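Local coordinates for cyanate lyase C-terminal domain-containing protein (Tetranychus urticae, PDB 5UK3) that acts as a cyanase, a lyase that probably breaks down cyanate in a bicarbonate-dependent reaction yielding ammonia and carbon dioxide, at the interface of chains A and B. Coordinates in Å, arbitrary orientation; residue numbers count along the deposited sequence, not the author numbering. Chains: chain A/B, Uncharacterized protein.

Contact 1: the interface of chains A and B. Residues chain A 129-131, 145-149; chain B 141-143.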
# COMPACT_ATOMS: atom_id res chain seq x y z
N ASP A 129 -11.34 20.95 18.69
CA ASP A 129 -11.50 22.30 19.24
C ASP A 129 -10.35 23.14 18.68
O ASP A 129 -9.29 23.24 19.30
CB ASP A 129 -11.48 22.27 20.77
CG ASP A 129 -11.72 23.65 21.39
OD1 ASP A 129 -11.90 24.64 20.63
OD2 ASP A 129 -11.72 23.75 22.64
N CYS A 130 -10.56 23.71 17.49
CA CYS A 130 -9.48 24.27 16.71
C CYS A 130 -9.95 25.37 15.79
O CYS A 130 -10.90 25.17 15.05
CB CYS A 130 -8.84 23.15 15.89
SG CYS A 130 -7.15 23.51 15.39
N LYS A 131 -9.32 26.54 15.85
CA LYS A 131 -9.69 27.70 15.00
C LYS A 131 -8.60 28.01 14.02
O LYS A 131 -7.56 28.52 14.41
CB LYS A 131 -9.91 28.97 15.84
CG LYS A 131 -11.00 28.85 16.88
CD LYS A 131 -11.03 30.04 17.82
CE LYS A 131 -11.98 29.80 19.00
NZ LYS A 131 -11.31 29.78 20.33
N ARG A 145 -2.86 30.62 10.68
CA ARG A 145 -2.79 30.54 12.12
C ARG A 145 -3.72 29.48 12.61
O ARG A 145 -4.91 29.47 12.30
CB ARG A 145 -3.13 31.88 12.78
CG ARG A 145 -3.33 31.76 14.28
CD ARG A 145 -3.61 33.09 14.94
NE ARG A 145 -4.36 32.90 16.18
CZ ARG A 145 -4.24 33.68 17.25
NH1 ARG A 145 -4.96 33.45 18.33
NH2 ARG A 145 -3.38 34.69 17.23
N ILE A 146 -3.17 28.59 13.40
CA ILE A 146 -3.96 27.50 13.96
C ILE A 146 -3.99 27.65 15.50
O ILE A 146 -2.96 27.78 16.12
CB ILE A 146 -3.33 26.16 13.56
CG1 ILE A 146 -3.29 26.06 12.03
CG2 ILE A 146 -4.11 25.01 14.15
CD1 ILE A 146 -2.57 24.85 11.50
N ASP A 147 -5.18 27.59 16.10
CA ASP A 147 -5.37 27.84 17.52
C ASP A 147 -6.16 26.67 18.12
O ASP A 147 -7.39 26.62 18.04
CB ASP A 147 -6.12 29.18 17.70
CG ASP A 147 -6.58 29.45 19.15
OD1 ASP A 147 -6.27 28.63 20.05
OD2 ASP A 147 -7.20 30.53 19.40
N GLY A 148 -5.44 25.77 18.79
CA GLY A 148 -6.04 24.51 19.27
C GLY A 148 -5.93 24.29 20.77
O GLY A 148 -5.04 24.85 21.41
N LYS A 149 -6.84 23.49 21.33
CA LYS A 149 -6.81 23.16 22.78
C LYS A 149 -5.71 22.13 22.98
O LYS A 149 -5.55 21.24 22.16
CB LYS A 149 -8.15 22.63 23.34
N ARG B 141 -3.67 27.66 25.25
CA ARG B 141 -4.03 27.08 23.97
C ARG B 141 -2.79 27.09 23.13
O ARG B 141 -1.93 27.96 23.28
CB ARG B 141 -5.13 27.91 23.32
CG ARG B 141 -6.48 27.68 23.96
CD ARG B 141 -7.58 28.43 23.26
NE ARG B 141 -7.98 27.74 22.02
CZ ARG B 141 -8.78 26.69 21.95
NH1 ARG B 141 -9.31 26.13 23.04
NH2 ARG B 141 -9.08 26.18 20.76
N VAL B 142 -2.69 26.12 22.23
CA VAL B 142 -1.52 25.99 21.36
C VAL B 142 -1.75 26.88 20.17
O VAL B 142 -2.76 26.75 19.51
CB VAL B 142 -1.34 24.56 20.84
CG1 VAL B 142 -0.02 24.44 20.11
CG2 VAL B 142 -1.36 23.56 21.98
N ILE B 143 -0.85 27.81 19.91
CA ILE B 143 -1.04 28.74 18.82
C ILE B 143 0.13 28.53 17.88
O ILE B 143 1.26 28.87 18.19
CB ILE B 143 -1.10 30.21 19.31
CG1 ILE B 143 -2.22 30.52 20.27
CG2 ILE B 143 -1.00 31.19 18.17
CD1 ILE B 143 -3.55 30.36 19.72
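The guanidinium nitrogen NH2 of B:Arg141 is shared between A:Asp147 and A:Asp129. B:Arg141 NH2 donates to the backbone oxygen O of A:Asp147 at 3.2 Å, approaching from above the carbonyl plane, while its contacts with A:Asp129 are weak hydrogen bonds, including one to the carboxylate OD1 at 3.2 Å. The neighbouring B:Arg141 NE makes the shorter bond, a salt bridge of 2.8 Å to the carboxylate OD1 of A:Asp147. This oxygen lies in the guanidinium plane but is met from above its own carboxylate plane, the two flat groups being turned 66° apart. B:Arg141 thus holds A:Asp147 side-on, with NE on the side chain and NH2 on the main chain. A bend at chi3 (78°) turns the guanidinium across the strand toward both aspartates. The backbone of A:Gly148 and A:Lys149 lies over one guanidinium face, toward the rim, and the ammonium NZ of A:Lys131 sits above the other, also toward the rim, a like charge that the two carboxylates would probably offset in part. Beside A:Asp147, B:Ile143 runs alongside in the same direction, and its CG2 lies over the centre of the A:Arg145 guanidinium. A:Gly148 N donates to B:Val142 O at 2.9 Å and B:Val142 N returns a bond to A:Gly148 O at 2.8 Å. This antiparallel pairing joins the 141-152 strands into an intersubunit sheet, and the arginine clamp is likely to help set their register in the dimer.

Contact 2: the interface of chains A and B. Residues chain A 35-36, 46-47, 50, 134; chain B 112, 115-116, 118-119.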
# COMPACT_ATOMS: atom_id res chain seq x y z
N TYR A 35 -15.32 34.36 0.26
CA TYR A 35 -15.47 33.66 1.54
C TYR A 35 -15.33 34.65 2.70
O TYR A 35 -16.10 34.61 3.65
CB TYR A 35 -14.45 32.52 1.70
CG TYR A 35 -14.61 31.35 0.75
CD1 TYR A 35 -15.66 30.45 0.88
CD2 TYR A 35 -13.72 31.15 -0.29
CE1 TYR A 35 -15.81 29.38 -0.00
CE2 TYR A 35 -13.86 30.10 -1.18
CZ TYR A 35 -14.91 29.22 -1.04
OH TYR A 35 -15.03 28.16 -1.95
N GLN A 36 -14.36 35.55 2.60
CA GLN A 36 -14.21 36.66 3.55
C GLN A 36 -15.53 37.41 3.78
O GLN A 36 -15.96 37.62 4.92
CB GLN A 36 -13.15 37.64 3.02
CG GLN A 36 -12.85 38.84 3.90
CD GLN A 36 -12.17 38.44 5.18
OE1 GLN A 36 -10.94 38.36 5.24
NE2 GLN A 36 -12.97 38.20 6.22
N LYS A 46 -14.03 32.45 9.12
CA LYS A 46 -14.00 32.29 7.66
C LYS A 46 -13.72 30.86 7.21
O LYS A 46 -14.40 30.34 6.32
CB LYS A 46 -12.94 33.21 7.07
CG LYS A 46 -13.03 33.37 5.56
CD LYS A 46 -11.64 33.45 4.94
CE LYS A 46 -10.86 34.67 5.38
NZ LYS A 46 -9.49 34.58 4.82
N VAL A 47 -12.69 30.24 7.80
CA VAL A 47 -12.27 28.89 7.41
C VAL A 47 -13.32 27.86 7.77
O VAL A 47 -13.60 26.96 6.98
CB VAL A 47 -10.93 28.48 8.06
CG1 VAL A 47 -10.62 27.01 7.80
CG2 VAL A 47 -9.80 29.32 7.50
N THR A 50 -16.25 28.21 5.34
CA THR A 50 -15.84 27.62 4.09
C THR A 50 -15.99 26.10 4.15
O THR A 50 -16.53 25.49 3.25
CB THR A 50 -14.42 28.04 3.74
OG1 THR A 50 -14.33 29.47 3.72
CG2 THR A 50 -14.01 27.53 2.38
N VAL A 134 -6.70 32.25 8.01
CA VAL A 134 -5.73 32.37 6.91
C VAL A 134 -5.84 33.71 6.24
O VAL A 134 -6.93 34.21 6.05
CB VAL A 134 -5.84 31.20 5.92
CG1 VAL A 134 -7.18 31.20 5.26
CG2 VAL A 134 -4.76 31.24 4.88
N LEU B 112 -8.95 25.53 2.74
CA LEU B 112 -7.74 26.34 2.62
C LEU B 112 -7.35 26.54 1.17
O LEU B 112 -6.90 27.61 0.76
CB LEU B 112 -6.61 25.70 3.40
CG LEU B 112 -6.85 25.73 4.90
CD1 LEU B 112 -5.84 24.86 5.60
CD2 LEU B 112 -6.75 27.15 5.44
N ILE B 115 -9.79 29.19 -0.25
CA ILE B 115 -9.53 30.53 0.26
C ILE B 115 -8.26 31.07 -0.36
O ILE B 115 -8.24 32.21 -0.80
CB ILE B 115 -9.41 30.55 1.77
CG1 ILE B 115 -10.78 30.29 2.40
CG2 ILE B 115 -8.90 31.90 2.24
CD1 ILE B 115 -10.69 29.81 3.83
N ILE B 116 -7.22 30.25 -0.42
CA ILE B 116 -5.95 30.71 -0.98
C ILE B 116 -6.11 31.04 -2.46
O ILE B 116 -5.57 32.04 -2.93
CB ILE B 116 -4.82 29.72 -0.76
CG1 ILE B 116 -4.44 29.71 0.72
CG2 ILE B 116 -3.59 30.13 -1.54
CD1 ILE B 116 -3.64 28.49 1.15
N GLU B 118 -8.80 32.12 -4.00
CA GLU B 118 -9.59 33.33 -4.11
C GLU B 118 -8.77 34.55 -3.73
O GLU B 118 -8.87 35.56 -4.40
CB GLU B 118 -10.85 33.18 -3.27
CG GLU B 118 -11.59 34.45 -2.94
CD GLU B 118 -12.89 34.17 -2.22
OE1 GLU B 118 -12.95 34.37 -0.97
OE2 GLU B 118 -13.84 33.71 -2.90
N GLU B 119 -7.99 34.46 -2.67
CA GLU B 119 -7.31 35.62 -2.11
C GLU B 119 -5.89 35.85 -2.63
O GLU B 119 -5.39 36.96 -2.52
CB GLU B 119 -7.27 35.52 -0.58
CG GLU B 119 -8.65 35.41 0.06
CD GLU B 119 -8.64 35.51 1.58
OE1 GLU B 119 -7.55 35.72 2.18
OE2 GLU B 119 -9.74 35.41 2.19
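B:Ile115, on helix 96-120, packs among A:Val134, A:Val47, A:Lys46 and A:Thr50, and hides more surface than any other residue of the patch. At its root, CB only skirts the methyl CG1 of A:Val134. The branch methyl CG2 of B:Ile115 packs against A:Val134 CG1 at 3.5 Å, the two side chains sliding past each other in opposite directions, and also lies near A:Lys46 NZ. On the other branch, CG1 approaches the hydroxyl OG1 of A:Thr50 and the ring-edge carbon CD2 of A:Tyr35. The terminal B:Ile115 CD1 meets helix 46-53, lying 3.7 Å from OG1 of A:Thr50, 3.8 Å from CG2 of A:Val47 and 3.9 Å from CD of A:Lys46. A:Thr50 OG1 donates to A:Lys46 O at 2.7 Å, while its CG2 lies over one face of the A:Tyr35 ring, toward the rim. Bent at chi2 and chi3 (-65°), A:Lys46 reaches tip to tip toward B:Glu119. A:Lys46 NZ forms a 2.8 Å salt bridge with B:Glu119 OE2, meeting it on the syn side and somewhat out of the carboxylate plane, and also donates to A:Val134 O at 2.9 Å. An alanine in place of A:Lys46 would probably leave B:Glu119 without its charge partner and cost the A:Val134 carbonyl a donor. Near B:Ile115, B:Glu118 extends from a CG anti to the backbone N (chi1 163°), and B:Glu118 OE1 accepts a hydrogen bond from A:Tyr35 N through the syn lone pair at 2.7 Å. This carboxylate caps the start of helix 35-42, where the helix dipole would probably favour its negative charge. The contact fastens the helix-turn-helix-like pair 35-42 and 46-53 of one subunit to the long helix of its partner.

Contact 1 and contact 2 lie about 17 Å apart, measured between the centres of their C-alpha atoms, and strand 130-136 of chain A runs into both: its first residues belong to contact 1 and A:Val134 to contact 2. Strand 141-152 of both chains enters contact 1, whereas chain B supplies helix 96-120 to contact 2. Sheet pairing and helix docking therefore engage the N-terminal and C-terminal parts of the protein together. Two-fold symmetry repeats both patches with the chains exchanged, giving an intertwined dimer, the building block expected of the decamer typical of cyanases and matching the ten copies in the assembly.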